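Side-chain contact in uncharacterized protein (Shewanella loihica, PDB 3O0L), which is of unknown function but carries a DUF1425 domain with a predominantly beta fold and is probably made as a lipoprotein: residues V15-D18 with H23-V26. Numbering follows the deposited sequence. Where two conformers were deposited one is given.
Sequences VRVD and HSDV
V15 and V17 pair with V26 and S24 through four backbone hydrogen bonds, and the segment axes run at 179° to each other, which shows antiparallel pairing; with only four residues between them, 15-18 and 23-26 are the arms of a beta hairpin. V15-V26 and V17-S24 are the hydrogen-bonded pairs, R16-D25 and D18-H23 the non-hydrogen-bonded ones; the hairpin belongs to a five-stranded sheet in which strand 5-10 flanks the first arm.

Side chains alternate between the two faces. On that of R16, D18, H23 and D25, the D18 carboxylate links both arms. Across the D18-H23 pair, ND1 of H23 donates to the anti lone pair of D18 OD1 at 2.7 Å and 173°, the oxygen lying almost in the imidazole plane. R16 grips the carboxylate side-on: NE, 3.0 Å from D18 OD2, meets the syn lone pair of that oxygen, which lies almost in the guanidinium plane, while NH2 reaches D18 OD1 at 3.1 Å, making a salt bridge within one strand. The bend of the R16 chain at chi3 (-73°) helps bring NE and NH2 round to D18. With an alanine at D18, the R16 guanidinium would probably lose its carboxylate mate and the H23 ring the acceptor that fixes its rotation. D25 OD2, 4.0 Å from R16 NH1, lies well out of the guanidinium plane, so only charge attraction is indicated.

On the other face, V15, V17 and V26 pack on I9, I7 and I9, respectively, of the second subunit. S24 OG sits 3.5 Å from V17 CB and is hydrogen-bonded to E108, and a water bridges the same OG to V15 O.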
# COMPACT_ATOMS: atom_id res chain seq x y z
N VAL A 15 2.76 4.11 3.52
CA VAL A 15 2.74 3.32 4.76
C VAL A 15 3.63 4.00 5.76
O VAL A 15 4.81 4.28 5.48
CB VAL A 15 3.22 1.87 4.58
CG1 VAL A 15 3.18 1.13 5.92
CG2 VAL A 15 2.34 1.13 3.55
N ARG A 16 3.05 4.29 6.91
CA ARG A 16 3.83 4.83 8.00
C ARG A 16 3.74 3.95 9.22
O ARG A 16 2.71 3.35 9.51
CB ARG A 16 3.46 6.26 8.30
CG ARG A 16 2.14 6.50 8.83
CD ARG A 16 1.95 8.03 9.19
NE ARG A 16 2.70 8.40 10.38
CZ ARG A 16 3.11 9.64 10.67
NH1 ARG A 16 2.84 10.67 9.87
NH2 ARG A 16 3.80 9.86 11.79
N VAL A 17 4.86 3.90 9.92
CA VAL A 17 5.07 3.12 11.13
C VAL A 17 5.57 4.07 12.21
O VAL A 17 6.52 4.87 11.98
CB VAL A 17 6.11 2.00 10.89
CG1 VAL A 17 6.40 1.22 12.20
CG2 VAL A 17 5.66 1.09 9.76
N ASP A 18 4.98 3.98 13.40
CA ASP A 18 5.41 4.76 14.53
C ASP A 18 5.45 3.81 15.72
O ASP A 18 4.40 3.33 16.18
CB ASP A 18 4.48 5.96 14.76
CG ASP A 18 4.42 6.88 13.57
OD1 ASP A 18 5.34 7.72 13.38
OD2 ASP A 18 3.45 6.75 12.78
N HIS A 23 10.30 5.82 13.60
CA HIS A 23 9.28 6.45 12.75
C HIS A 23 9.70 6.29 11.27
O HIS A 23 10.80 6.70 10.89
CB HIS A 23 9.13 7.92 13.13
CG HIS A 23 8.77 8.13 14.57
ND1 HIS A 23 7.47 8.05 15.03
CD2 HIS A 23 9.54 8.40 15.65
CE1 HIS A 23 7.46 8.26 16.34
NE2 HIS A 23 8.70 8.48 16.74
N SER A 24 8.88 5.66 10.44
CA SER A 24 9.14 5.65 9.03
C SER A 24 7.89 6.01 8.28
O SER A 24 6.81 5.90 8.80
CB SER A 24 9.60 4.27 8.58
OG SER A 24 8.64 3.32 8.90
N ASP A 25 8.05 6.45 7.04
CA ASP A 25 6.96 6.88 6.22
C ASP A 25 7.43 6.74 4.81
O ASP A 25 8.29 7.50 4.37
CB ASP A 25 6.62 8.33 6.57
CG ASP A 25 5.30 8.81 5.97
OD1 ASP A 25 4.80 8.19 5.02
OD2 ASP A 25 4.79 9.84 6.46
N VAL A 26 6.92 5.73 4.12
CA VAL A 26 7.37 5.45 2.76
C VAL A 26 6.20 5.26 1.83
O VAL A 26 5.12 4.80 2.24
CB VAL A 26 8.24 4.22 2.71
CG1 VAL A 26 9.35 4.32 3.75
CG2 VAL A 26 7.39 2.97 2.88
O HOH W 1 7.10 2.81 6.64
O HOH W 2 6.21 7.85 10.81